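Local coordinates for protein 8-amino-8-demethylriboflavin N,N-dimethyltransferase (Streptomyces davawensis, PDB 4D7K) that transfers two methyl groups from S-adenosyl-L-methionine to 8-amino-8-demethyl-D-riboflavin, completing the biosynthesis of the antibiotic roseoflavin, at residues 179-190 with 200-209; 280-291 with 335-343. All coordinates share one frame; numbering follows the deposited sequence.

Contact 1 (179-190 with 200-209); sequences FTRFADIGGGRG and VPSSTGVLVD
Leu207 and Asp209 both turn CG away from their own backbone N (chi1 176° and -155°), which carries their tips onto the glycine loop 186-190. Leu207 sets both methyls against the loop: CD1 lies 3.6 Å from Gly187 CA, and CD2 rests 3.5 Å from Gly188 O. Leu207 CD1 and Asp184 leave no room for a side chain at Gly187, while Gly186 and Gly188 take positive phi, so glycine suits all three places. Asp209 OD2 accepts the N-H of Gly188 at 2.9 Å on its anti side, through a bent bond of 135°. Before the loop, strands 181-185 and 204-209 run parallel in a ladder that ends with Gly186 N to Val208 O (2.7 Å). Phe182 packs its ring on helix 191-199, and Ser203 OG, hydrogen-bonded to Val200 O, lies at the ring edge 3.7 Å from Phe182 CE1. Ile185 CD1 lies beside Val208 CG2 on the other face. The unit is the first beta-alpha-beta of a Rossmann-like class I methyltransferase, with its glycine-rich loop and the acid closing the second strand. Asp209 is predicted to bind S-adenosyl-L-methionine, and the bond from Gly188 N probably limits the rotation of its carboxylate.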
ATOM      1  N   PHE A 179      30.754 -26.399   7.729  1.00 66.19           N
ATOM      2  CA  PHE A 179      30.103 -27.382   8.591  1.00 69.65           C
ATOM      3  C   PHE A 179      29.687 -28.593   7.766  1.00 68.30           C
ATOM      4  O   PHE A 179      29.440 -28.478   6.565  1.00 74.78           O
ATOM      5  CB  PHE A 179      28.894 -26.770   9.303  1.00 54.34           C
ATOM      6  CG  PHE A 179      29.231 -25.569  10.135  1.00 63.43           C
ATOM      7  CD1 PHE A 179      29.860 -25.711  11.360  1.00 64.59           C
ATOM      8  CD2 PHE A 179      28.921 -24.293   9.689  1.00 65.17           C
ATOM      9  CE1 PHE A 179      30.176 -24.605  12.125  1.00 59.64           C
ATOM     10  CE2 PHE A 179      29.233 -23.185  10.448  1.00 63.88           C
ATOM     11  CZ  PHE A 179      29.863 -23.341  11.669  1.00 66.96           C
ATOM     12  N   THR A 180      29.611 -29.753   8.407  1.00 67.22           N
ATOM     13  CA  THR A 180      29.347 -30.995   7.686  1.00 73.10           C
ATOM     14  C   THR A 180      28.082 -31.708   8.146  1.00 72.04           C
ATOM     15  O   THR A 180      27.640 -32.667   7.512  1.00 74.99           O
ATOM     16  CB  THR A 180      30.523 -31.975   7.816  1.00 75.79           C
ATOM     17  OG1 THR A 180      30.140 -33.243   7.273  1.00 82.40           O
ATOM     18  CG2 THR A 180      30.910 -32.154   9.277  1.00 74.34           C
ATOM     19  N   ARG A 181      27.504 -31.251   9.251  1.00 68.49           N
ATOM     20  CA  ARG A 181      26.272 -31.849   9.745  1.00 65.60           C
ATOM     21  C   ARG A 181      25.346 -30.800  10.356  1.00 59.98           C
ATOM     22  O   ARG A 181      25.641 -30.217  11.399  1.00 61.47           O
ATOM     23  CB  ARG A 181      26.575 -32.947  10.764  1.00 72.95           C
ATOM     24  CG  ARG A 181      25.372 -33.818  11.070  1.00 83.09           C
ATOM     25  CD  ARG A 181      25.706 -34.933  12.042  1.00 92.22           C
ATOM     26  NE  ARG A 181      24.519 -35.716  12.372  1.00 91.88           N
ATOM     27  CZ  ARG A 181      24.445 -36.573  13.385  1.00 95.39           C
ATOM     28  NH1 ARG A 181      25.494 -36.762  14.177  1.00100.70           N
ATOM     29  NH2 ARG A 181      23.320 -37.238  13.609  1.00 91.76           N
ATOM     30  N   PHE A 182      24.218 -30.574   9.695  1.00 55.41           N
ATOM     31  CA  PHE A 182      23.290 -29.533  10.099  1.00 46.38           C
ATOM     32  C   PHE A 182      22.108 -30.089  10.879  1.00 53.76           C
ATOM     33  O   PHE A 182      21.620 -31.182  10.596  1.00 51.14           O
ATOM     34  CB  PHE A 182      22.794 -28.772   8.869  1.00 44.84           C
ATOM     35  CG  PHE A 182      23.892 -28.135   8.072  1.00 49.70           C
ATOM     36  CD1 PHE A 182      24.534 -28.838   7.066  1.00 48.76           C
ATOM     37  CD2 PHE A 182      24.287 -26.833   8.333  1.00 44.10           C
ATOM     38  CE1 PHE A 182      25.550 -28.254   6.332  1.00 54.76           C
ATOM     39  CE2 PHE A 182      25.302 -26.240   7.602  1.00 47.90           C
ATOM     40  CZ  PHE A 182      25.935 -26.953   6.600  1.00 52.18           C
ATOM     41  N   ALA A 183      21.651 -29.322  11.863  1.00 57.53           N
ATOM     42  CA  ALA A 183      20.487 -29.694  12.652  1.00 52.99           C
ATOM     43  C   ALA A 183      19.483 -28.552  12.655  1.00 48.72           C
ATOM     44  O   ALA A 183      19.599 -27.611  13.443  1.00 44.46           O
ATOM     45  CB  ALA A 183      20.893 -30.058  14.073  1.00 54.03           C
ATOM     46  N   ASP A 184      18.500 -28.637  11.765  1.00 52.64           N
ATOM     47  CA  ASP A 184      17.490 -27.595  11.643  1.00 50.68           C
ATOM     48  C   ASP A 184      16.368 -27.811  12.651  1.00 49.07           C
ATOM     49  O   ASP A 184      15.476 -28.629  12.433  1.00 56.23           O
ATOM     50  CB  ASP A 184      16.925 -27.556  10.222  1.00 52.78           C
ATOM     51  CG  ASP A 184      16.348 -26.197   9.860  1.00 66.62           C
ATOM     52  OD1 ASP A 184      15.933 -25.457  10.779  1.00 72.10           O
ATOM     53  OD2 ASP A 184      16.314 -25.865   8.657  1.00 70.73           O
ATOM     54  N   ILE A 185      16.421 -27.075  13.755  1.00 48.92           N
ATOM     55  CA  ILE A 185      15.406 -27.183  14.795  1.00 52.88           C
ATOM     56  C   ILE A 185      14.215 -26.295  14.466  1.00 49.48           C
ATOM     57  O   ILE A 185      14.313 -25.067  14.508  1.00 49.32           O
ATOM     58  CB  ILE A 185      15.963 -26.800  16.178  1.00 58.95           C
ATOM     59  CG1 ILE A 185      17.286 -27.523  16.437  1.00 62.89           C
ATOM     60  CG2 ILE A 185      14.948 -27.109  17.271  1.00 59.93           C
ATOM     61  CD1 ILE A 185      17.191 -29.026  16.309  1.00 67.87           C
ATOM     62  N   GLY A 186      13.093 -26.928  14.132  1.00 50.26           N
ATOM     63  CA  GLY A 186      11.896 -26.218  13.722  1.00 47.54           C
ATOM     64  C   GLY A 186      11.962 -25.826  12.258  1.00 48.51           C
ATOM     65  O   GLY A 186      11.461 -24.773  11.869  1.00 54.31           O
ATOM     66  N   GLY A 187      12.578 -26.682  11.446  1.00 47.70           N
ATOM     67  CA  GLY A 187      12.808 -26.383  10.044  1.00 52.61           C
ATOM     68  C   GLY A 187      11.655 -26.687   9.102  1.00 52.97           C
ATOM     69  O   GLY A 187      11.846 -26.724   7.886  1.00 53.57           O
ATOM     70  N   GLY A 188      10.465 -26.901   9.657  1.00 49.66           N
ATOM     71  CA  GLY A 188       9.270 -27.128   8.861  1.00 51.35           C
ATOM     72  C   GLY A 188       9.362 -28.308   7.909  1.00 54.65           C
ATOM     73  O   GLY A 188       9.619 -29.438   8.328  1.00 55.74           O
ATOM     74  N   ARG A 189       9.156 -28.045   6.621  1.00 52.22           N
ATOM     75  CA  ARG A 189       9.198 -29.097   5.610  1.00 54.62           C
ATOM     76  C   ARG A 189      10.620 -29.347   5.109  1.00 54.18           C
ATOM     77  O   ARG A 189      10.867 -30.313   4.387  1.00 51.95           O
ATOM     78  CB  ARG A 189       8.278 -28.750   4.437  1.00 59.26           C
ATOM     79  CG  ARG A 189       8.683 -27.506   3.668  1.00 62.22           C
ATOM     80  CD  ARG A 189       7.813 -27.314   2.433  1.00 67.44           C
ATOM     81  NE  ARG A 189       8.446 -26.426   1.461  1.00 70.75           N
ATOM     82  CZ  ARG A 189       7.963 -26.173   0.249  1.00 68.77           C
ATOM     83  NH1 ARG A 189       6.831 -26.737  -0.149  1.00 68.38           N
ATOM     84  NH2 ARG A 189       8.611 -25.354  -0.568  1.00 69.95           N
ATOM     85  N   GLY A 190      11.550 -28.475   5.488  1.00 50.47           N
ATOM     86  CA  GLY A 190      12.951 -28.667   5.156  1.00 46.97           C
ATOM     87  C   GLY A 190      13.497 -27.706   4.116  1.00 40.86           C
ATOM     88  O   GLY A 190      14.556 -27.950   3.540  1.00 39.16           O
ATOM     89  N   VAL A 200      26.286 -26.852   0.121  1.00 73.45           N
ATOM     90  CA  VAL A 200      27.379 -27.673   0.629  1.00 69.59           C
ATOM     91  C   VAL A 200      27.198 -29.101   0.125  1.00 77.34           C
ATOM     92  O   VAL A 200      26.503 -29.897   0.754  1.00 81.66           O
ATOM     93  CB  VAL A 200      27.442 -27.666   2.174  1.00 62.47           C
ATOM     94  CG1 VAL A 200      28.751 -28.271   2.655  1.00 61.92           C
ATOM     95  CG2 VAL A 200      27.291 -26.252   2.713  1.00 54.34           C
ATOM     96  N   PRO A 201      27.822 -29.426  -1.019  1.00 91.18           N
ATOM     97  CA  PRO A 201      27.616 -30.697  -1.727  1.00101.55           C
ATOM     98  C   PRO A 201      27.931 -31.930  -0.882  1.00110.40           C
ATOM     99  O   PRO A 201      27.261 -32.954  -1.016  1.00111.31           O
ATOM    100  CB  PRO A 201      28.580 -30.597  -2.917  1.00104.95           C
ATOM    101  CG  PRO A 201      29.603 -29.595  -2.501  1.00103.96           C
ATOM    102  CD  PRO A 201      28.860 -28.603  -1.661  1.00 97.74           C
ATOM    103  N   SER A 202      28.938 -31.831  -0.022  1.00123.38           N
ATOM    104  CA  SER A 202      29.319 -32.952   0.824  1.00128.56           C
ATOM    105  C   SER A 202      28.894 -32.714   2.268  1.00122.35           C
ATOM    106  O   SER A 202      29.720 -32.385   3.119  1.00132.41           O
ATOM    107  CB  SER A 202      30.829 -33.189   0.750  1.00143.57           C
ATOM    108  OG  SER A 202      31.248 -33.385  -0.590  1.00151.69           O
ATOM    109  N   SER A 203      27.602 -32.877   2.539  1.00 93.64           N
ATOM    110  CA  SER A 203      27.074 -32.674   3.883  1.00 76.67           C
ATOM    111  C   SER A 203      25.709 -33.328   4.063  1.00 66.34           C
ATOM    112  O   SER A 203      25.016 -33.628   3.091  1.00 58.13           O
ATOM    113  CB  SER A 203      26.969 -31.182   4.198  1.00 74.30           C
ATOM    114  OG  SER A 203      25.902 -30.585   3.485  1.00 71.30           O
ATOM    115  N   THR A 204      25.331 -33.547   5.318  1.00 64.03           N
ATOM    116  CA  THR A 204      24.037 -34.131   5.642  1.00 58.01           C
ATOM    117  C   THR A 204      23.280 -33.216   6.594  1.00 54.61           C
ATOM    118  O   THR A 204      23.790 -32.168   6.994  1.00 56.95           O
ATOM    119  CB  THR A 204      24.181 -35.525   6.278  1.00 59.21           C
ATOM    120  OG1 THR A 204      24.901 -35.417   7.512  1.00 65.92           O
ATOM    121  CG2 THR A 204      24.924 -36.464   5.339  1.00 56.12           C
ATOM    122  N   GLY A 205      22.065 -33.614   6.956  1.00 49.92           N
ATOM    123  CA  GLY A 205      21.235 -32.795   7.818  1.00 42.92           C
ATOM    124  C   GLY A 205      20.258 -33.578   8.671  1.00 54.44           C
ATOM    125  O   GLY A 205      19.973 -34.744   8.403  1.00 58.36           O
ATOM    126  N   VAL A 206      19.752 -32.930   9.714  1.00 55.82           N
ATOM    127  CA  VAL A 206      18.723 -33.514  10.561  1.00 54.46           C
ATOM    128  C   VAL A 206      17.579 -32.522  10.723  1.00 56.64           C
ATOM    129  O   VAL A 206      17.770 -31.426  11.251  1.00 61.63           O
ATOM    130  CB  VAL A 206      19.265 -33.904  11.951  1.00 55.63           C
ATOM    131  CG1 VAL A 206      18.154 -34.503  12.799  1.00 54.98           C
ATOM    132  CG2 VAL A 206      20.424 -34.881  11.823  1.00 56.17           C
ATOM    133  N   LEU A 207      16.396 -32.902  10.256  1.00 40.38           N
ATOM    134  CA  LEU A 207      15.223 -32.043  10.356  1.00 43.76           C
ATOM    135  C   LEU A 207      14.403 -32.368  11.599  1.00 52.82           C
ATOM    136  O   LEU A 207      13.854 -33.464  11.722  1.00 55.67           O
ATOM    137  CB  LEU A 207      14.356 -32.179   9.107  1.00 45.91           C
ATOM    138  CG  LEU A 207      13.044 -31.400   9.123  1.00 47.70           C
ATOM    139  CD1 LEU A 207      13.328 -29.930   9.370  1.00 54.34           C
ATOM    140  CD2 LEU A 207      12.300 -31.595   7.810  1.00 48.24           C
ATOM    141  N   VAL A 208      14.320 -31.408  12.515  1.00 50.86           N
ATOM    142  CA  VAL A 208      13.581 -31.590  13.759  1.00 48.01           C
ATOM    143  C   VAL A 208      12.335 -30.712  13.802  1.00 52.28           C
ATOM    144  O   VAL A 208      12.437 -29.486  13.802  1.00 54.84           O
ATOM    145  CB  VAL A 208      14.456 -31.266  14.982  1.00 48.04           C
ATOM    146  CG1 VAL A 208      13.627 -31.322  16.254  1.00 52.60           C
ATOM    147  CG2 VAL A 208      15.633 -32.221  15.059  1.00 47.43           C
ATOM    148  N   ASP A 209      11.163 -31.338  13.841  1.00 59.01           N
ATOM    149  CA  ASP A 209       9.909 -30.594  13.906  1.00 61.43           C
ATOM    150  C   ASP A 209       8.755 -31.477  14.382  1.00 63.44           C
ATOM    151  O   ASP A 209       8.898 -32.695  14.508  1.00 61.55           O
ATOM    152  CB  ASP A 209       9.581 -29.981  12.540  1.00 64.74           C
ATOM    153  CG  ASP A 209       8.681 -28.760  12.646  1.00 75.44           C
ATOM    154  OD1 ASP A 209       7.636 -28.846  13.324  1.00 83.98           O
ATOM    155  OD2 ASP A 209       9.022 -27.710  12.060  1.00 72.18           O
TER

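Contact 2 (280-291 with 335-343); sequences RLLILDSVIGET and DVWAVIECR
Ile283 and Ile340 stand side by side on one face of the sheet, at the dense middle of an antiparallel pair. Ile283 CB lies 3.9 Å from Ile340 CB, and two backbone hydrogen bonds join the residues, N to O in each direction. Beta-branched side chains suit this place because they fill the sheet face close to the backbone. Ile340 keeps CG1 beside its own N (chi1 -54°), and its CD1 reaches Val287 CG2 at 3.8 Å. On the opposite face Leu284 and Val339 lie side by side, with Leu282 following along Glu341.

Packing gives way to polar contacts at both ends, where Arg343 and Asp335 are exposed and a water enters. Arg280 is bent at chi2 (-71°), which brings NE to Glu341 OE2 at 2.9 Å in a salt bridge that lies nearly in the guanidinium plane and uses the anti lone pair. The same oxygen forms a salt bridge with Arg178, and Glu341 OE1 is hydrogen-bonded to His331, so both oxygens of this buried carboxylate have partners. Over one guanidinium face lies the aliphatic part of Arg343, its CG 3.4 Å from Arg280 NH1. At the far end Thr291 OG1 donates to Val336 O at 2.8 Å, and a water links that oxygen to Val287 N and Glu290 O. Trp337 turns its ring edge to the backbone of Ser286, CE3 lying 3.6 Å from Ser286 N.

Strand 280-285 is also bonded to strand 247-251, and strand 337-344 lies next to strand 325-333. Trp316 of helix 313-322 covers Ile283 and Ile340, and helix 293-305 lies against Val336.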
ATOM      1  N   ARG A 280      28.872 -24.947  16.166  1.00 52.65           N
ATOM      2  CA  ARG A 280      28.183 -23.675  16.352  1.00 55.03           C
ATOM      3  C   ARG A 280      26.670 -23.821  16.462  1.00 56.05           C
ATOM      4  O   ARG A 280      26.072 -24.746  15.910  1.00 49.81           O
ATOM      5  CB  ARG A 280      28.502 -22.717  15.200  1.00 48.79           C
ATOM      6  CG  ARG A 280      29.951 -22.274  15.121  1.00 63.51           C
ATOM      7  CD  ARG A 280      30.309 -21.322  16.245  1.00 59.09           C
ATOM      8  NE  ARG A 280      31.672 -20.819  16.110  1.00 59.20           N
ATOM      9  CZ  ARG A 280      32.738 -21.367  16.685  1.00 60.45           C
ATOM     10  NH1 ARG A 280      32.612 -22.443  17.449  1.00 61.38           N
ATOM     11  NH2 ARG A 280      33.936 -20.834  16.497  1.00 61.89           N
ATOM     12  N   LEU A 281      26.069 -22.891  17.195  1.00 55.53           N
ATOM     13  CA  LEU A 281      24.632 -22.674  17.159  1.00 55.27           C
ATOM     14  C   LEU A 281      24.382 -21.407  16.353  1.00 51.17           C
ATOM     15  O   LEU A 281      24.847 -20.333  16.726  1.00 54.16           O
ATOM     16  CB  LEU A 281      24.051 -22.548  18.570  1.00 54.65           C
ATOM     17  CG  LEU A 281      22.611 -22.041  18.692  1.00 52.37           C
ATOM     18  CD1 LEU A 281      21.642 -22.935  17.930  1.00 52.79           C
ATOM     19  CD2 LEU A 281      22.208 -21.942  20.154  1.00 53.01           C
ATOM     20  N   LEU A 282      23.674 -21.537  15.237  1.00 48.55           N
ATOM     21  CA  LEU A 282      23.394 -20.391  14.377  1.00 50.57           C
ATOM     22  C   LEU A 282      21.937 -19.967  14.509  1.00 49.41           C
ATOM     23  O   LEU A 282      21.033 -20.712  14.135  1.00 44.74           O
ATOM     24  CB  LEU A 282      23.716 -20.716  12.917  1.00 40.31           C
ATOM     25  CG  LEU A 282      25.057 -21.404  12.642  1.00 48.88           C
ATOM     26  CD1 LEU A 282      25.187 -21.731  11.167  1.00 43.09           C
ATOM     27  CD2 LEU A 282      26.234 -20.549  13.117  1.00 48.50           C
ATOM     28  N   ILE A 283      21.708 -18.775  15.048  1.00 45.63           N
ATOM     29  CA  ILE A 283      20.347 -18.280  15.200  1.00 47.17           C
ATOM     30  C   ILE A 283      20.026 -17.258  14.117  1.00 43.95           C
ATOM     31  O   ILE A 283      20.665 -16.214  14.011  1.00 44.33           O
ATOM     32  CB  ILE A 283      20.116 -17.657  16.587  1.00 47.43           C
ATOM     33  CG1 ILE A 283      20.464 -18.665  17.684  1.00 50.24           C
ATOM     34  CG2 ILE A 283      18.667 -17.213  16.732  1.00 39.01           C
ATOM     35  CD1 ILE A 283      20.194 -18.165  19.086  1.00 50.34           C
ATOM     36  N   LEU A 284      19.028 -17.579  13.305  1.00 41.39           N
ATOM     37  CA  LEU A 284      18.633 -16.724  12.200  1.00 48.20           C
ATOM     38  C   LEU A 284      17.437 -15.875  12.618  1.00 46.43           C
ATOM     39  O   LEU A 284      16.373 -16.401  12.937  1.00 49.73           O
ATOM     40  CB  LEU A 284      18.307 -17.563  10.959  1.00 51.89           C
ATOM     41  CG  LEU A 284      19.464 -18.064  10.078  1.00 51.80           C
ATOM     42  CD1 LEU A 284      20.497 -18.858  10.859  1.00 52.18           C
ATOM     43  CD2 LEU A 284      18.928 -18.903   8.931  1.00 50.53           C
ATOM     44  N   ASP A 285      17.621 -14.560  12.628  1.00 44.45           N
ATOM     45  CA  ASP A 285      16.581 -13.659  13.102  1.00 51.47           C
ATOM     46  C   ASP A 285      16.876 -12.224  12.687  1.00 47.96           C
ATOM     47  O   ASP A 285      17.939 -11.930  12.139  1.00 44.94           O
ATOM     48  CB  ASP A 285      16.453 -13.749  14.628  1.00 57.15           C
ATOM     49  CG  ASP A 285      15.081 -13.326  15.135  1.00 65.66           C
ATOM     50  OD1 ASP A 285      14.281 -12.784  14.344  1.00 58.11           O
ATOM     51  OD2 ASP A 285      14.805 -13.531  16.337  1.00 73.68           O
ATOM     52  N   SER A 286      15.920 -11.337  12.939  1.00 40.61           N
ATOM     53  CA  SER A 286      16.155  -9.907  12.828  1.00 41.84           C
ATOM     54  C   SER A 286      16.562  -9.385  14.201  1.00 42.13           C
ATOM     55  O   SER A 286      15.892  -9.657  15.197  1.00 50.89           O
ATOM     56  CB  SER A 286      14.910  -9.184  12.315  1.00 38.43           C
ATOM     57  OG  SER A 286      15.147  -7.794  12.184  1.00 50.99           O
ATOM     58  N   VAL A 287      17.665  -8.650  14.259  1.00 39.69           N
ATOM     59  CA  VAL A 287      18.193  -8.191  15.537  1.00 40.95           C
ATOM     60  C   VAL A 287      17.987  -6.691  15.713  1.00 44.99           C
ATOM     61  O   VAL A 287      18.522  -5.884  14.948  1.00 50.07           O
ATOM     62  CB  VAL A 287      19.688  -8.535  15.675  1.00 41.02           C
ATOM     63  CG1 VAL A 287      20.246  -8.009  16.988  1.00 42.10           C
ATOM     64  CG2 VAL A 287      19.889 -10.037  15.570  1.00 36.99           C
ATOM     65  N   ILE A 288      17.196  -6.331  16.719  1.00 49.60           N
ATOM     66  CA  ILE A 288      16.911  -4.934  17.030  1.00 47.91           C
ATOM     67  C   ILE A 288      18.199  -4.163  17.272  1.00 55.04           C
ATOM     68  O   ILE A 288      19.019  -4.556  18.102  1.00 56.75           O
ATOM     69  CB  ILE A 288      16.001  -4.799  18.269  1.00 50.42           C
ATOM     70  CG1 ILE A 288      14.678  -5.547  18.059  1.00 34.94           C
ATOM     71  CG2 ILE A 288      15.750  -3.328  18.589  1.00 51.23           C
ATOM     72  CD1 ILE A 288      13.798  -4.929  17.000  1.00 43.04           C
ATOM     73  N   GLY A 289      18.372  -3.069  16.537  1.00 56.23           N
ATOM     74  CA  GLY A 289      19.563  -2.249  16.655  1.00 50.24           C
ATOM     75  C   GLY A 289      20.630  -2.645  15.652  1.00 52.57           C
ATOM     76  O   GLY A 289      21.600  -1.917  15.446  1.00 55.52           O
ATOM     77  N   GLU A 290      20.458  -3.807  15.028  1.00 49.67           N
ATOM     78  CA  GLU A 290      21.426  -4.297  14.050  1.00 49.35           C
ATOM     79  C   GLU A 290      20.719  -4.913  12.849  1.00 54.89           C
ATOM     80  O   GLU A 290      21.102  -5.971  12.350  1.00 67.33           O
ATOM     81  CB  GLU A 290      22.378  -5.305  14.696  1.00 47.21           C
ATOM     82  CG  GLU A 290      23.247  -4.692  15.788  1.00 55.17           C
ATOM     83  CD  GLU A 290      24.155  -5.696  16.453  1.00 58.12           C
ATOM     84  OE1 GLU A 290      24.942  -6.347  15.734  1.00 65.59           O
ATOM     85  OE2 GLU A 290      24.081  -5.832  17.694  1.00 55.36           O
ATOM     86  N   THR A 291      19.670  -4.237  12.405  1.00 43.42           N
ATOM     87  CA  THR A 291      18.973  -4.595  11.183  1.00 44.33           C
ATOM     88  C   THR A 291      18.925  -3.350  10.310  1.00 51.68           C
ATOM     89  O   THR A 291      19.190  -2.247  10.790  1.00 52.33           O
ATOM     90  CB  THR A 291      17.549  -5.114  11.460  1.00 40.71           C
ATOM     91  OG1 THR A 291      16.949  -5.552  10.237  1.00 37.35           O
ATOM     92  CG2 THR A 291      16.692  -4.015  12.078  1.00 35.07           C
ATOM     93  N   ASP A 335      19.241  -6.809   4.320  1.00 36.65           N
ATOM     94  CA  ASP A 335      18.858  -5.613   5.053  1.00 43.19           C
ATOM     95  C   ASP A 335      17.832  -5.884   6.145  1.00 48.08           C
ATOM     96  O   ASP A 335      17.303  -4.956   6.758  1.00 48.71           O
ATOM     97  CB  ASP A 335      18.318  -4.563   4.084  1.00 60.83           C
ATOM     98  CG  ASP A 335      19.387  -4.034   3.149  1.00 78.12           C
ATOM     99  OD1 ASP A 335      20.568  -3.982   3.562  1.00 79.91           O
ATOM    100  OD2 ASP A 335      19.047  -3.672   2.004  1.00 85.55           O
ATOM    101  N   VAL A 336      17.548  -7.157   6.393  1.00 40.73           N
ATOM    102  CA  VAL A 336      16.602  -7.510   7.438  1.00 38.13           C
ATOM    103  C   VAL A 336      17.200  -8.496   8.420  1.00 39.05           C
ATOM    104  O   VAL A 336      17.355  -8.203   9.607  1.00 39.07           O
ATOM    105  CB  VAL A 336      15.323  -8.129   6.863  1.00 42.24           C
ATOM    106  CG1 VAL A 336      14.372  -8.498   7.991  1.00 39.68           C
ATOM    107  CG2 VAL A 336      14.666  -7.173   5.891  1.00 49.33           C
ATOM    108  N   TRP A 337      17.537  -9.669   7.904  1.00 36.72           N
ATOM    109  CA  TRP A 337      17.911 -10.796   8.737  1.00 33.51           C
ATOM    110  C   TRP A 337      19.398 -10.814   9.051  1.00 35.48           C
ATOM    111  O   TRP A 337      20.191 -10.097   8.441  1.00 47.48           O
ATOM    112  CB  TRP A 337      17.503 -12.101   8.054  1.00 36.15           C
ATOM    113  CG  TRP A 337      16.105 -12.065   7.527  1.00 42.63           C
ATOM    114  CD1 TRP A 337      15.723 -12.042   6.218  1.00 46.08           C
ATOM    115  CD2 TRP A 337      14.897 -12.032   8.297  1.00 49.83           C
ATOM    116  NE1 TRP A 337      14.354 -12.003   6.124  1.00 47.08           N
ATOM    117  CE2 TRP A 337      13.821 -11.994   7.389  1.00 51.73           C
ATOM    118  CE3 TRP A 337      14.619 -12.032   9.670  1.00 51.81           C
ATOM    119  CZ2 TRP A 337      12.490 -11.954   7.803  1.00 54.51           C
ATOM    120  CZ3 TRP A 337      13.296 -11.991  10.081  1.00 52.72           C
ATOM    121  CH2 TRP A 337      12.248 -11.954   9.151  1.00 53.84           C
ATOM    122  N   ALA A 338      19.763 -11.642  10.018  1.00 39.30           N
ATOM    123  CA  ALA A 338      21.148 -11.779  10.422  1.00 44.93           C
ATOM    124  C   ALA A 338      21.413 -13.199  10.895  1.00 43.68           C
ATOM    125  O   ALA A 338      20.499 -13.894  11.338  1.00 39.41           O
ATOM    126  CB  ALA A 338      21.483 -10.780  11.518  1.00 40.49           C
ATOM    127  N   VAL A 339      22.662 -13.632  10.792  1.00 45.14           N
ATOM    128  CA  VAL A 339      23.043 -14.913  11.356  1.00 47.67           C
ATOM    129  C   VAL A 339      23.813 -14.695  12.651  1.00 48.94           C
ATOM    130  O   VAL A 339      24.938 -14.196  12.639  1.00 45.64           O
ATOM    131  CB  VAL A 339      23.892 -15.738  10.382  1.00 44.17           C
ATOM    132  CG1 VAL A 339      24.360 -17.023  11.048  1.00 39.32           C
ATOM    133  CG2 VAL A 339      23.093 -16.050   9.134  1.00 43.64           C
ATOM    134  N   ILE A 340      23.186 -15.049  13.768  1.00 50.22           N
ATOM    135  CA  ILE A 340      23.837 -14.965  15.066  1.00 49.62           C
ATOM    136  C   ILE A 340      24.682 -16.209  15.285  1.00 52.27           C
ATOM    137  O   ILE A 340      24.152 -17.288  15.514  1.00 48.66           O
ATOM    138  CB  ILE A 340      22.817 -14.828  16.215  1.00 49.96           C
ATOM    139  CG1 ILE A 340      21.879 -13.647  15.964  1.00 46.27           C
ATOM    140  CG2 ILE A 340      23.533 -14.665  17.551  1.00 51.35           C
ATOM    141  CD1 ILE A 340      20.829 -13.456  17.048  1.00 46.80           C
ATOM    142  N   GLU A 341      25.998 -16.061  15.198  1.00 56.57           N
ATOM    143  CA  GLU A 341      26.890 -17.196  15.393  1.00 56.75           C
ATOM    144  C   GLU A 341      27.239 -17.354  16.869  1.00 60.09           C
ATOM    145  O   GLU A 341      27.835 -16.459  17.471  1.00 65.72           O
ATOM    146  CB  GLU A 341      28.158 -17.032  14.556  1.00 54.74           C
ATOM    147  CG  GLU A 341      29.086 -18.228  14.612  1.00 61.01           C
ATOM    148  CD  GLU A 341      30.417 -17.961  13.940  1.00 60.01           C
ATOM    149  OE1 GLU A 341      30.528 -16.943  13.227  1.00 60.95           O
ATOM    150  OE2 GLU A 341      31.352 -18.767  14.129  1.00 58.98           O
ATOM    151  N   CYS A 342      26.864 -18.491  17.449  1.00 56.83           N
ATOM    152  CA  CYS A 342      27.075 -18.731  18.876  1.00 57.15           C
ATOM    153  C   CYS A 342      28.004 -19.910  19.131  1.00 58.01           C
ATOM    154  O   CYS A 342      27.957 -20.919  18.427  1.00 61.59           O
ATOM    155  CB  CYS A 342      25.741 -18.977  19.583  1.00 59.97           C
ATOM    156  SG  CYS A 342      24.532 -17.664  19.372  1.00 71.07           S
ATOM    157  N   ARG A 343      28.833 -19.783  20.159  1.00 54.69           N
ATOM    158  CA  ARG A 343      29.805 -20.811  20.495  1.00 53.29           C
ATOM    159  C   ARG A 343      29.617 -21.274  21.934  1.00 61.27           C
ATOM    160  O   ARG A 343      29.266 -20.480  22.808  1.00 64.40           O
ATOM    161  CB  ARG A 343      31.222 -20.280  20.282  1.00 54.75           C
ATOM    162  CG  ARG A 343      32.342 -21.247  20.607  1.00 71.83           C
ATOM    163  CD  ARG A 343      33.681 -20.565  20.388  1.00 83.54           C
ATOM    164  NE  ARG A 343      33.674 -19.211  20.934  1.00 86.15           N
ATOM    165  CZ  ARG A 343      34.525 -18.254  20.580  1.00 86.07           C
ATOM    166  NH1 ARG A 343      35.459 -18.497  19.670  1.00 86.36           N
ATOM    167  NH2 ARG A 343      34.436 -17.051  21.131  1.00 84.56           N
TER
HETATM  168  O   HOH W   1      19.246  -8.275  11.756  1.00 35.01           O

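Both contacts belong to one mixed seven-stranded sheet, with strand 247-251 between strands 181-185 and 280-285, and they touch where Phe179 CZ packs 3.6 Å from Arg280 CG. Each is largely buried. Contact 1 pairs parallel strands joined by a beta-alpha-beta crossover through helix 191-199, whereas contact 2 pairs strands far apart in sequence and brings in the antiparallel part of the sheet. Their polar chemistry follows their place: 179-190 with 200-209 sets its acid at the glycine loop of the predicted cofactor site, while 280-291 with 335-343 spends its charges on a buried salt bridge and reaches solvent-exposed residues at its ends.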